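Local coordinates for probable oxidoreductase protein (Rhizobium etli, PDB 4FB5) that probably acts as a nucleotide-dependent oxidoreductase of the GFO/IDH/MocA family, with a Rossmann-type domain expected to bind the dinucleotide, at residues A[154-159]-A[346-351]; A[69-74]-A[80-85]; A[292-297]-A[315-320]; A[135-140]-A[365-370]. All coordinates share one frame; numbering follows the deposited sequence.

Contact 1 (A[154-159]-A[346-351]); sequences YIQNPV and KIIECR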
loop_
_atom_site.group_PDB
_atom_site.type_symbol
_atom_site.label_atom_id
_atom_site.label_comp_id
_atom_site.label_asym_id
_atom_site.label_seq_id
_atom_site.Cartn_x
_atom_site.Cartn_y
_atom_site.Cartn_z
ATOM N N TYR A 154 -4.471 -13.731 18.442
ATOM C CA TYR A 154 -3.819 -13.488 17.161
ATOM C C TYR A 154 -3.482 -14.788 16.418
ATOM O O TYR A 154 -3.747 -14.883 15.211
ATOM C CB TYR A 154 -2.625 -12.557 17.345
ATOM C CG TYR A 154 -3.138 -11.240 17.810
ATOM C CD1 TYR A 154 -4.000 -10.492 17.007
ATOM C CD2 TYR A 154 -2.820 -10.745 19.037
ATOM C CE1 TYR A 154 -4.493 -9.301 17.412
ATOM C CE2 TYR A 154 -3.334 -9.535 19.469
ATOM C CZ TYR A 154 -4.164 -8.820 18.648
ATOM O OH TYR A 154 -4.676 -7.610 19.065
ATOM N N ILE A 155 -2.944 -15.761 17.167
ATOM C CA ILE A 155 -2.733 -17.182 16.769
ATOM C C ILE A 155 -3.842 -17.809 15.946
ATOM O O ILE A 155 -3.567 -18.651 15.113
ATOM C CB ILE A 155 -2.567 -18.090 18.027
ATOM C CG1 ILE A 155 -1.324 -17.734 18.808
ATOM C CG2 ILE A 155 -2.428 -19.509 17.705
ATOM C CD1 ILE A 155 -0.207 -17.127 17.968
ATOM N N GLN A 156 -5.090 -17.415 16.158
ATOM C CA GLN A 156 -6.198 -18.111 15.524
ATOM C C GLN A 156 -6.623 -17.567 14.180
ATOM O O GLN A 156 -7.487 -18.161 13.524
ATOM C CB GLN A 156 -7.439 -18.105 16.426
ATOM C CG GLN A 156 -7.281 -18.618 17.805
ATOM C CD GLN A 156 -6.841 -20.045 17.873
ATOM O OE1 GLN A 156 -6.204 -20.449 18.853
ATOM N NE2 GLN A 156 -7.172 -20.836 16.844
ATOM N N ASN A 157 -6.070 -16.433 13.771
ATOM C CA ASN A 157 -6.371 -15.861 12.445
ATOM C C ASN A 157 -6.155 -16.940 11.420
ATOM O O ASN A 157 -5.147 -17.615 11.473
ATOM C CB ASN A 157 -5.421 -14.700 12.168
ATOM C CG ASN A 157 -5.762 -13.903 10.894
ATOM O OD1 ASN A 157 -6.457 -14.366 9.985
ATOM N ND2 ASN A 157 -5.217 -12.696 10.822
ATOM N N PRO A 158 -7.107 -17.126 10.508
ATOM C CA PRO A 158 -6.920 -18.031 9.387
ATOM C C PRO A 158 -5.672 -17.753 8.560
ATOM O O PRO A 158 -5.010 -18.724 8.086
ATOM C CB PRO A 158 -8.152 -17.777 8.518
ATOM C CG PRO A 158 -9.210 -17.386 9.478
ATOM C CD PRO A 158 -8.490 -16.591 10.546
ATOM N N VAL A 159 -5.344 -16.476 8.370
ATOM C CA VAL A 159 -4.154 -16.115 7.596
ATOM C C VAL A 159 -2.946 -16.711 8.292
ATOM O O VAL A 159 -2.029 -17.217 7.675
ATOM C CB VAL A 159 -4.033 -14.560 7.460
ATOM C CG1 VAL A 159 -2.600 -14.119 7.133
ATOM C CG2 VAL A 159 -5.095 -14.035 6.455
ATOM N N LYS A 346 -11.881 -14.381 18.413
ATOM C CA LYS A 346 -12.213 -14.918 19.707
ATOM C C LYS A 346 -13.143 -16.117 19.555
ATOM O O LYS A 346 -13.066 -17.045 20.356
ATOM C CB LYS A 346 -12.839 -13.875 20.626
ATOM C CG LYS A 346 -12.408 -14.024 22.106
ATOM C CD LYS A 346 -10.926 -13.684 22.290
ATOM C CE LYS A 346 -10.386 -13.994 23.682
ATOM N NZ LYS A 346 -9.086 -13.251 23.945
ATOM N N ILE A 347 -13.989 -16.106 18.528
ATOM C CA ILE A 347 -14.913 -17.200 18.240
ATOM C C ILE A 347 -14.131 -18.475 17.882
ATOM O O ILE A 347 -14.418 -19.565 18.378
ATOM C CB ILE A 347 -15.836 -16.836 17.057
ATOM C CG1 ILE A 347 -16.746 -15.662 17.398
ATOM C CG2 ILE A 347 -16.629 -18.041 16.601
ATOM C CD1 ILE A 347 -17.589 -15.156 16.218
ATOM N N ILE A 348 -13.128 -18.330 17.020
ATOM C CA ILE A 348 -12.257 -19.435 16.641
ATOM C C ILE A 348 -11.530 -19.957 17.885
ATOM O O ILE A 348 -11.509 -21.153 18.145
ATOM C CB ILE A 348 -11.277 -18.953 15.590
ATOM C CG1 ILE A 348 -12.024 -18.688 14.286
ATOM C CG2 ILE A 348 -10.152 -19.929 15.392
ATOM C CD1 ILE A 348 -11.312 -17.747 13.322
ATOM N N GLU A 349 -10.944 -19.068 18.678
ATOM C CA GLU A 349 -10.303 -19.500 19.930
ATOM C C GLU A 349 -11.290 -20.252 20.857
ATOM O O GLU A 349 -10.949 -21.258 21.432
ATOM C CB GLU A 349 -9.702 -18.303 20.651
ATOM C CG GLU A 349 -8.988 -18.654 21.930
ATOM C CD GLU A 349 -8.254 -17.471 22.527
ATOM O OE1 GLU A 349 -8.846 -16.862 23.449
ATOM O OE2 GLU A 349 -7.107 -17.152 22.068
ATOM N N CYS A 350 -12.510 -19.746 20.981
ATOM C CA CYS A 350 -13.567 -20.422 21.695
ATOM C C CYS A 350 -13.786 -21.821 21.099
ATOM O O CYS A 350 -13.816 -22.838 21.813
ATOM C CB CYS A 350 -14.850 -19.594 21.631
ATOM S SG CYS A 350 -16.246 -20.425 22.415
ATOM N N ARG A 351 -13.906 -21.875 19.781
ATOM C CA ARG A 351 -14.035 -23.163 19.154
ATOM C C ARG A 351 -12.857 -24.033 19.585
ATOM O O ARG A 351 -13.069 -25.124 20.102
ATOM C CB ARG A 351 -14.186 -23.063 17.637
ATOM C CG ARG A 351 -14.288 -24.403 16.924
ATOM C CD ARG A 351 -15.511 -25.169 17.367
ATOM N NE ARG A 351 -15.497 -26.602 17.012
ATOM C CZ ARG A 351 -14.932 -27.581 17.738
ATOM N NH1 ARG A 351 -14.284 -27.304 18.868
ATOM N NH2 ARG A 351 -15.000 -28.846 17.322
#
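Q156 lies against I348 and E349 where the 3-10 turn that leads into helix 158-168 passes helix 344-358, a buried junction of the two-domain GFO/IDH/MocA fold. The CA atoms of Q156 and E349 are 6.2 Å apart, the shortest such distance between the two segments. The CG2 branch of I348 does most of the touching on the helix side: it lies 3.4 Å from Q156 CB, and the two side chains run past each other in opposite directions. With CG2 anti to the backbone N of I348, the other branch is placed beside that N, and its CD1 methyl reaches toward the turn. Q156 is bent at chi2 (-60°) and crosses E349 at about a right angle, its CG resting 3.7 Å from E349 CB.

No hydrogen bond joins the segments. The carboxylate of E349, at the end of a chain extended beyond CG, accepts instead from W122 NE1 through OE1; K346 NZ, one turn back, makes only a long ion pair with that oxygen, and its salt bridge goes to E124. N157 caps helix 158-168: its OD1 takes V159 N at 2.9 Å, the donor standing above the carbonyl plane. At this helix start the P158 ring touches the other branch of I348, with CD 4.1 Å from I348 CD1.

Contact 2 (A[69-74]-A[80-85]); sequences LAEARA and EKATAD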
loop_
_atom_site.group_PDB
_atom_site.type_symbol
_atom_site.label_atom_id
_atom_site.label_comp_id
_atom_site.label_asym_id
_atom_site.label_seq_id
_atom_site.Cartn_x
_atom_site.Cartn_y
_atom_site.Cartn_z
ATOM N N LEU A 69 -24.136 -4.303 39.073
ATOM C CA LEU A 69 -24.415 -3.927 37.702
ATOM C C LEU A 69 -24.379 -5.234 36.936
ATOM O O LEU A 69 -24.749 -5.304 35.764
ATOM C CB LEU A 69 -23.349 -2.968 37.175
ATOM C CG LEU A 69 -22.529 -3.458 35.980
ATOM C CD1 LEU A 69 -21.467 -2.436 35.601
ATOM C CD2 LEU A 69 -21.896 -4.808 36.280
ATOM N N ALA A 70 -23.927 -6.274 37.630
ATOM C CA ALA A 70 -23.883 -7.618 37.078
ATOM C C ALA A 70 -25.242 -7.977 36.504
ATOM O O ALA A 70 -25.329 -8.572 35.429
ATOM C CB ALA A 70 -23.474 -8.618 38.147
ATOM N N GLU A 71 -26.306 -7.612 37.214
ATOM C CA GLU A 71 -27.660 -7.865 36.687
ATOM C C GLU A 71 -27.991 -7.094 35.396
ATOM O O GLU A 71 -28.788 -7.558 34.582
ATOM C CB GLU A 71 -28.737 -7.622 37.752
ATOM C CG GLU A 71 -29.220 -8.906 38.458
ATOM C CD GLU A 71 -28.839 -8.965 39.951
ATOM O OE1 GLU A 71 -28.388 -7.926 40.498
ATOM O OE2 GLU A 71 -29.005 -10.043 40.575
ATOM N N ALA A 72 -27.370 -5.931 35.221
ATOM C CA ALA A 72 -27.541 -5.124 34.014
ATOM C C ALA A 72 -26.854 -5.777 32.820
ATOM O O ALA A 72 -27.477 -5.966 31.772
ATOM C CB ALA A 72 -26.994 -3.709 34.233
ATOM N N ARG A 73 -25.572 -6.115 32.996
ATOM C CA ARG A 73 -24.768 -6.748 31.958
ATOM C C ARG A 73 -25.289 -8.135 31.640
ATOM O O ARG A 73 -25.198 -8.598 30.495
ATOM C CB ARG A 73 -23.314 -6.870 32.405
ATOM C CG ARG A 73 -22.576 -5.559 32.569
ATOM C CD ARG A 73 -22.220 -4.900 31.244
ATOM N NE ARG A 73 -21.482 -3.669 31.492
ATOM C CZ ARG A 73 -20.836 -2.976 30.563
ATOM N NH1 ARG A 73 -20.836 -3.381 29.288
ATOM N NH2 ARG A 73 -20.182 -1.872 30.912
ATOM N N ALA A 74 -25.828 -8.778 32.671
ATOM C CA ALA A 74 -26.448 -10.094 32.567
ATOM C C ALA A 74 -27.564 -10.126 31.517
ATOM O O ALA A 74 -27.726 -11.113 30.798
ATOM C CB ALA A 74 -26.986 -10.520 33.931
ATOM N N GLU A 80 -28.227 -16.188 32.541
ATOM C CA GLU A 80 -29.361 -16.484 33.413
ATOM C C GLU A 80 -29.197 -15.868 34.806
ATOM O O GLU A 80 -30.065 -15.126 35.268
ATOM C CB GLU A 80 -29.610 -18.002 33.456
ATOM C CG GLU A 80 -30.130 -18.565 32.100
ATOM C CD GLU A 80 -29.861 -20.072 31.860
ATOM O OE1 GLU A 80 -29.883 -20.866 32.831
ATOM O OE2 GLU A 80 -29.655 -20.473 30.683
ATOM N N LYS A 81 -28.061 -16.122 35.438
ATOM C CA LYS A 81 -27.799 -15.623 36.774
ATOM C C LYS A 81 -26.711 -14.553 36.763
ATOM O O LYS A 81 -25.787 -14.634 35.963
ATOM C CB LYS A 81 -27.351 -16.777 37.683
ATOM C CG LYS A 81 -28.348 -17.921 37.782
ATOM C CD LYS A 81 -27.662 -19.229 38.128
ATOM C CE LYS A 81 -28.451 -20.398 37.543
ATOM N NZ LYS A 81 -27.788 -21.669 37.928
ATOM N N ALA A 82 -26.841 -13.570 37.662
ATOM C CA ALA A 82 -25.777 -12.615 38.026
ATOM C C ALA A 82 -25.314 -12.843 39.506
ATOM O O ALA A 82 -25.894 -13.695 40.205
ATOM C CB ALA A 82 -26.275 -11.206 37.832
ATOM N N THR A 83 -24.271 -12.115 39.952
ATOM C CA THR A 83 -23.767 -12.051 41.355
ATOM C C THR A 83 -22.528 -11.190 41.389
ATOM O O THR A 83 -21.917 -10.954 40.354
ATOM C CB THR A 83 -23.299 -13.396 41.965
ATOM O OG1 THR A 83 -22.842 -14.267 40.925
ATOM C CG2 THR A 83 -24.414 -14.075 42.815
ATOM N N ALA A 84 -22.143 -10.735 42.577
ATOM C CA ALA A 84 -20.906 -9.959 42.734
ATOM C C ALA A 84 -19.907 -10.728 43.607
ATOM O O ALA A 84 -18.878 -10.203 44.035
ATOM C CB ALA A 84 -21.194 -8.561 43.285
ATOM N N ASP A 85 -20.246 -11.990 43.848
ATOM C CA ASP A 85 -19.350 -12.938 44.463
ATOM C C ASP A 85 -18.916 -13.935 43.381
ATOM O O ASP A 85 -19.735 -14.690 42.839
ATOM C CB ASP A 85 -20.053 -13.640 45.642
ATOM C CG ASP A 85 -19.212 -14.776 46.263
ATOM O OD1 ASP A 85 -18.093 -15.083 45.761
ATOM O OD2 ASP A 85 -19.685 -15.371 47.261
#
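A82 in the strand 81-83 faces helix 70-77, the short axes running nearly antiparallel at 152° with a closest approach of 7.3 Å; the nearest CA atoms, those of E71 and A82, are 5.3 Å apart. The methyl of A82 points at the helix and makes most of the contact. It lies against three residues of the helix: 3.8 Å from A70 CB and 4.0 Å from A74 CB, the two directions roughly at right angles, and 3.6 Å from the backbone N of E71. A70 and A74 are four residues apart, so both methyls come from the same helix face, and small side chains at all three alanine positions let the strand approach the helix backbone closely. The methyl of A70 also lies beside the next peptide, 3.6 Å from T83 O. E71 covers the solvent side: its CG lies 3.8 Å from A82 CB, and the bend at chi2 (113°) keeps the carboxylate alongside the same methyl, OE2 4.0 Å from A82 CB.

The helix forms the crossover of a beta-alpha-beta unit, joining strand 58-63 to the parallel strand 81-83, the outermost on this side of the Rossmann-type sheet. T83 and K81 point away from the helix; T83 OG1 is hydrogen-bonded to H61 NE2, and K81 NZ forms a salt bridge with E94. With no hydrogen bond between helix and strand, their contact rests on van der Waals packing, chiefly of alanine methyls, against each other and the backbone, whereas the polar links of the strand are made to strand 58-63 and to residues outside the helix.

Contact 3 (A[292-297]-A[315-320]); sequences SILYDQ and QGFRKI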
loop_
_atom_site.group_PDB
_atom_site.type_symbol
_atom_site.label_atom_id
_atom_site.label_comp_id
_atom_site.label_asym_id
_atom_site.label_seq_id
_atom_site.Cartn_x
_atom_site.Cartn_y
_atom_site.Cartn_z
ATOM N N SER A 292 10.005 -15.623 1.280
ATOM C CA SER A 292 9.677 -14.743 2.416
ATOM C C SER A 292 8.183 -14.572 2.646
ATOM O O SER A 292 7.364 -14.724 1.729
ATOM C CB SER A 292 10.295 -13.364 2.177
ATOM O OG SER A 292 11.619 -13.474 1.703
ATOM N N ILE A 293 7.836 -14.215 3.870
ATOM C CA ILE A 293 6.455 -13.846 4.204
ATOM C C ILE A 293 6.369 -12.537 5.010
ATOM O O ILE A 293 7.153 -12.335 5.949
ATOM C CB ILE A 293 5.808 -14.979 4.970
ATOM C CG1 ILE A 293 5.468 -16.097 4.003
ATOM C CG2 ILE A 293 4.579 -14.506 5.685
ATOM C CD1 ILE A 293 5.591 -17.519 4.570
ATOM N N LEU A 294 5.418 -11.683 4.633
ATOM C CA LEU A 294 5.061 -10.464 5.343
ATOM C C LEU A 294 3.612 -10.532 5.785
ATOM O O LEU A 294 2.752 -11.016 5.026
ATOM C CB LEU A 294 5.249 -9.254 4.445
ATOM C CG LEU A 294 6.599 -9.191 3.708
ATOM C CD1 LEU A 294 6.715 -7.954 2.851
ATOM C CD2 LEU A 294 7.895 -9.360 4.620
ATOM N N TYR A 295 3.340 -10.064 7.022
ATOM C CA TYR A 295 2.001 -9.997 7.555
ATOM C C TYR A 295 1.887 -8.785 8.447
ATOM O O TYR A 295 2.838 -8.425 9.063
ATOM C CB TYR A 295 1.686 -11.259 8.341
ATOM C CG TYR A 295 0.425 -11.136 9.143
ATOM C CD1 TYR A 295 -0.826 -11.265 8.554
ATOM C CD2 TYR A 295 0.486 -10.781 10.467
ATOM C CE1 TYR A 295 -2.012 -11.083 9.312
ATOM C CE2 TYR A 295 -0.662 -10.558 11.198
ATOM C CZ TYR A 295 -1.874 -10.739 10.629
ATOM O OH TYR A 295 -2.906 -10.633 11.435
ATOM N N ASP A 296 0.714 -8.172 8.509
ATOM C CA ASP A 296 0.476 -6.983 9.298
ATOM C C ASP A 296 -0.977 -6.981 9.799
ATOM O O ASP A 296 -1.890 -6.746 8.985
ATOM C CB ASP A 296 0.673 -5.734 8.460
ATOM C CG ASP A 296 0.800 -4.448 9.331
ATOM O OD1 ASP A 296 1.744 -3.651 9.063
ATOM O OD2 ASP A 296 -0.030 -4.227 10.274
ATOM N N GLN A 297 -1.165 -7.200 11.109
ATOM C CA GLN A 297 -2.451 -7.203 11.792
ATOM C C GLN A 297 -3.421 -6.078 11.413
ATOM O O GLN A 297 -4.625 -6.203 11.618
ATOM C CB GLN A 297 -2.218 -7.111 13.301
ATOM C CG GLN A 297 -3.424 -7.504 14.127
ATOM C CD GLN A 297 -3.832 -8.970 13.871
ATOM O OE1 GLN A 297 -2.975 -9.861 13.691
ATOM N NE2 GLN A 297 -5.118 -9.217 13.842
ATOM N N GLN A 315 9.261 -11.932 -10.454
ATOM C CA GLN A 315 9.212 -12.270 -9.073
ATOM C C GLN A 315 8.770 -11.090 -8.219
ATOM O O GLN A 315 8.970 -9.910 -8.573
ATOM C CB GLN A 315 10.540 -12.904 -8.649
ATOM C CG GLN A 315 10.546 -14.398 -9.114
ATOM C CD GLN A 315 11.658 -15.267 -8.544
ATOM O OE1 GLN A 315 11.753 -16.425 -8.934
ATOM N NE2 GLN A 315 12.485 -14.739 -7.620
ATOM N N GLY A 316 8.132 -11.414 -7.112
ATOM C CA GLY A 316 7.811 -10.410 -6.183
ATOM C C GLY A 316 6.825 -10.998 -5.256
ATOM O O GLY A 316 6.340 -12.113 -5.444
ATOM N N PHE A 317 6.509 -10.222 -4.241
ATOM C CA PHE A 317 5.620 -10.688 -3.223
ATOM C C PHE A 317 4.238 -10.809 -3.734
ATOM O O PHE A 317 3.769 -9.902 -4.418
ATOM C CB PHE A 317 5.614 -9.635 -2.136
ATOM C CG PHE A 317 6.702 -9.810 -1.166
ATOM C CD1 PHE A 317 6.578 -10.742 -0.157
ATOM C CD2 PHE A 317 7.883 -9.077 -1.294
ATOM C CE1 PHE A 317 7.618 -10.918 0.775
ATOM C CE2 PHE A 317 8.898 -9.245 -0.396
ATOM C CZ PHE A 317 8.745 -10.169 0.688
ATOM N N ARG A 318 3.536 -11.861 -3.349
ATOM C CA ARG A 318 2.149 -11.888 -3.716
ATOM C C ARG A 318 1.269 -11.537 -2.592
ATOM O O ARG A 318 1.381 -12.126 -1.521
ATOM C CB ARG A 318 1.751 -13.266 -4.213
ATOM C CG ARG A 318 1.600 -13.314 -5.695
ATOM C CD ARG A 318 1.038 -14.653 -6.136
ATOM N NE ARG A 318 1.868 -15.671 -5.532
ATOM C CZ ARG A 318 2.003 -16.877 -6.015
ATOM N NH1 ARG A 318 1.312 -17.186 -7.114
ATOM N NH2 ARG A 318 2.811 -17.734 -5.383
ATOM N N LYS A 319 0.328 -10.634 -2.861
ATOM C CA LYS A 319 -0.670 -10.217 -1.876
ATOM C C LYS A 319 -1.856 -11.203 -1.907
ATOM O O LYS A 319 -2.687 -11.190 -2.819
ATOM C CB LYS A 319 -1.108 -8.772 -2.145
ATOM C CG LYS A 319 -2.027 -8.139 -1.046
ATOM C CD LYS A 319 -1.797 -6.622 -0.970
ATOM C CE LYS A 319 -2.969 -5.858 -1.452
ATOM N NZ LYS A 319 -2.633 -4.426 -1.801
ATOM N N ILE A 320 -1.917 -12.068 -0.916
ATOM C CA ILE A 320 -2.930 -13.100 -0.884
ATOM C C ILE A 320 -4.046 -12.774 0.095
ATOM O O ILE A 320 -3.778 -12.640 1.291
ATOM C CB ILE A 320 -2.278 -14.419 -0.456
ATOM C CG1 ILE A 320 -1.204 -14.795 -1.471
ATOM C CG2 ILE A 320 -3.358 -15.550 -0.252
ATOM C CD1 ILE A 320 -0.375 -15.929 -1.007
#
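L294 and F317 meet through a CH-pi contact: the CD1 methyl of L294 sits over one face of the phenyl ring, 3.9 Å from the F317 ring centroid and 18° off the ring normal, displaced toward the rim. The CG of L294, beside its backbone N (chi1 -49°), comes 3.6 Å from F317 CE1, and the two side chains cross at about a right angle.

A second van der Waals contact comes from S292, two residues earlier on the same strand face, whose CB approaches F317 CZ obliquely at 3.9 Å. The strands 291-296 and 316-321 are not neighbours in the large mixed sheet of the C-terminal domain: strand 302-307 runs between them, and the F317 ring reaches across it, meeting Y306 edge-to-face on the way.

Polar bonds pass outward rather than between the segments. S292 OG is hydrogen-bonded to W276 O of the fourth subunit, whose R278 and G277 also pack on L294 and F317. Residues F317 to K319 lie at the outer edge of the sheet within the chain and pair antiparallel with a strand of the third subunit, which carries the sheet across that interface.

Contact 4 (A[135-140]-A[365-370]); sequences ERMLAT and VTFKDG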
loop_
_atom_site.group_PDB
_atom_site.type_symbol
_atom_site.label_atom_id
_atom_site.label_comp_id
_atom_site.label_asym_id
_atom_site.label_seq_id
_atom_site.Cartn_x
_atom_site.Cartn_y
_atom_site.Cartn_z
ATOM N N GLU A 135 3.663 -20.410 37.990
ATOM C CA GLU A 135 4.054 -21.782 38.346
ATOM C C GLU A 135 2.920 -22.469 39.079
ATOM O O GLU A 135 2.434 -23.502 38.629
ATOM C CB GLU A 135 5.331 -21.802 39.187
ATOM C CG GLU A 135 6.535 -21.322 38.449
ATOM C CD GLU A 135 7.809 -21.532 39.228
ATOM O OE1 GLU A 135 8.073 -20.739 40.159
ATOM O OE2 GLU A 135 8.567 -22.477 38.895
ATOM N N ARG A 136 2.459 -21.845 40.163
ATOM C CA ARG A 136 1.322 -22.338 40.939
ATOM C C ARG A 136 0.109 -22.577 40.089
ATOM O O ARG A 136 -0.603 -23.558 40.290
ATOM C CB ARG A 136 0.962 -21.352 42.045
ATOM C CG ARG A 136 0.828 -22.020 43.421
ATOM C CD ARG A 136 0.581 -21.035 44.539
ATOM N NE ARG A 136 1.616 -20.000 44.567
ATOM C CZ ARG A 136 1.349 -18.693 44.570
ATOM N NH1 ARG A 136 0.083 -18.257 44.557
ATOM N NH2 ARG A 136 2.350 -17.819 44.583
HETATM N N MSE A 137 -0.132 -21.701 39.121
HETATM C CA MSE A 137 -1.336 -21.868 38.322
HETATM C C MSE A 137 -1.229 -23.153 37.508
HETATM O O MSE A 137 -2.199 -23.920 37.375
HETATM C CB MSE A 137 -1.587 -20.662 37.437
HETATM C CG MSE A 137 -1.841 -19.355 38.206
HETATM SE SE MSE A 137 -1.963 -17.711 37.056
HETATM C CE MSE A 137 -3.582 -18.227 36.089
ATOM N N LEU A 138 -0.025 -23.398 36.996
ATOM C CA LEU A 138 0.210 -24.567 36.173
ATOM C C LEU A 138 0.141 -25.865 37.005
ATOM O O LEU A 138 -0.587 -26.819 36.661
ATOM C CB LEU A 138 1.548 -24.435 35.474
ATOM C CG LEU A 138 1.861 -25.682 34.659
ATOM C CD1 LEU A 138 0.800 -25.955 33.530
ATOM C CD2 LEU A 138 3.309 -25.594 34.169
ATOM N N ALA A 139 0.905 -25.863 38.104
ATOM C CA ALA A 139 0.900 -26.953 39.064
ATOM C C ALA A 139 -0.544 -27.319 39.301
ATOM O O ALA A 139 -0.934 -28.473 39.026
ATOM C CB ALA A 139 1.592 -26.557 40.350
ATOM N N THR A 140 -1.363 -26.348 39.717
ATOM C CA THR A 140 -2.774 -26.652 39.862
ATOM C C THR A 140 -3.247 -27.373 38.619
ATOM O O THR A 140 -3.508 -28.566 38.688
ATOM C CB THR A 140 -3.658 -25.453 40.091
ATOM O OG1 THR A 140 -3.241 -24.758 41.269
ATOM C CG2 THR A 140 -5.087 -25.900 40.241
ATOM N N VAL A 365 -3.363 -22.357 23.422
ATOM C CA VAL A 365 -2.175 -22.158 24.227
ATOM C C VAL A 365 -2.534 -22.525 25.650
ATOM O O VAL A 365 -3.530 -22.033 26.197
ATOM C CB VAL A 365 -1.651 -20.735 24.144
ATOM C CG1 VAL A 365 -0.398 -20.581 24.977
ATOM C CG2 VAL A 365 -1.395 -20.366 22.705
ATOM N N THR A 366 -1.745 -23.436 26.210
ATOM C CA THR A 366 -2.019 -24.000 27.508
ATOM C C THR A 366 -1.153 -23.294 28.481
ATOM O O THR A 366 -0.083 -22.759 28.135
ATOM C CB THR A 366 -1.510 -25.455 27.658
ATOM O OG1 THR A 366 -0.073 -25.458 27.547
ATOM C CG2 THR A 366 -2.136 -26.380 26.652
ATOM N N PHE A 367 -1.565 -23.411 29.727
ATOM C CA PHE A 367 -0.789 -22.932 30.823
ATOM C C PHE A 367 0.623 -23.426 30.783
ATOM O O PHE A 367 1.521 -22.758 31.278
ATOM C CB PHE A 367 -1.467 -23.325 32.123
ATOM C CG PHE A 367 -2.625 -22.428 32.491
ATOM C CD1 PHE A 367 -2.933 -22.189 33.827
ATOM C CD2 PHE A 367 -3.401 -21.811 31.494
ATOM C CE1 PHE A 367 -4.001 -21.371 34.168
ATOM C CE2 PHE A 367 -4.468 -21.006 31.818
ATOM C CZ PHE A 367 -4.773 -20.772 33.161
ATOM N N LYS A 368 0.825 -24.588 30.191
ATOM C CA LYS A 368 2.159 -25.121 30.142
ATOM C C LYS A 368 2.993 -24.276 29.189
ATOM O O LYS A 368 4.096 -23.872 29.520
ATOM C CB LYS A 368 2.157 -26.592 29.709
ATOM C CG LYS A 368 3.572 -27.246 29.800
ATOM C CD LYS A 368 3.602 -28.621 29.144
ATOM C CE LYS A 368 4.989 -29.242 29.316
ATOM N NZ LYS A 368 5.150 -30.460 28.447
ATOM N N ASP A 369 2.445 -23.988 28.009
ATOM C CA ASP A 369 3.138 -23.176 27.028
ATOM C C ASP A 369 3.142 -21.674 27.355
ATOM O O ASP A 369 4.135 -20.974 27.073
ATOM C CB ASP A 369 2.575 -23.464 25.663
ATOM C CG ASP A 369 3.071 -24.796 25.104
ATOM O OD1 ASP A 369 4.303 -25.037 25.172
ATOM O OD2 ASP A 369 2.226 -25.578 24.585
ATOM N N GLY A 370 2.067 -21.203 27.995
ATOM C CA GLY A 370 2.008 -19.819 28.437
ATOM C C GLY A 370 3.048 -19.515 29.493
ATOM O O GLY A 370 3.699 -18.437 29.484
#
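The N-terminal turn of helix 367-385 packs on helix 131-143 of the Rossmann-type domain through F367 and K368 on one side and M137 and L138 on the other. Nearest in backbone are L138 and F367, their CA atoms 5.7 Å apart. The F367 ring is approached by two neighbouring residues: M137, a selenomethionine, brings its terminal CE obliquely to 3.7 Å from F367 CE1, while the backbone N of L138 lies at the ring edge, near its plane. A bend at chi3 (65°) turns that CE toward the ring.

L138 works with one branch. CG is anti to its backbone N (chi1 177°), which swings CD1 over the opening turn, 3.7 Å from F367 CB and 3.6 Å from K368 N; K368 adds its CB and then leads its extended chain away. Helix 131-143 flanks the parallel sheet next to helix 107-116, which M137 also touches, and F367 reaches from the later helix to A148 and L150 of strand 148-150, at one edge of the sheet. T366 is the N-cap of helix 367-385: its OG1 accepts from D369 N at 3.0 Å, nearly straight at 165°, and more weakly from K368 N. Within helix 131-143, T140 N and T140 OG1 both donate to R136 O, from opposite faces of its carbonyl plane.

Contact 2 closes first along the chain, at the rim of the Rossmann-type sheet; the other three follow, contact 4 spanning contact 1 and contact 1 in turn spanning contact 3. Contacts 1 and 4 have centres 20 Å apart and use the successive helices 344-358 and 367-385, so the C-terminal part of the chain returns to pack on earlier elements in both. Contacts 1 and 3 touch directly, V159 meeting Y295, which joins the start of helix 158-168 to the large mixed sheet. Contacts 2 and 3 lie on opposite sides of the chain's centre, 46 Å between centres: one at the outer edge of the probably nucleotide-binding Rossmann-type domain, the other at the subunit interfaces.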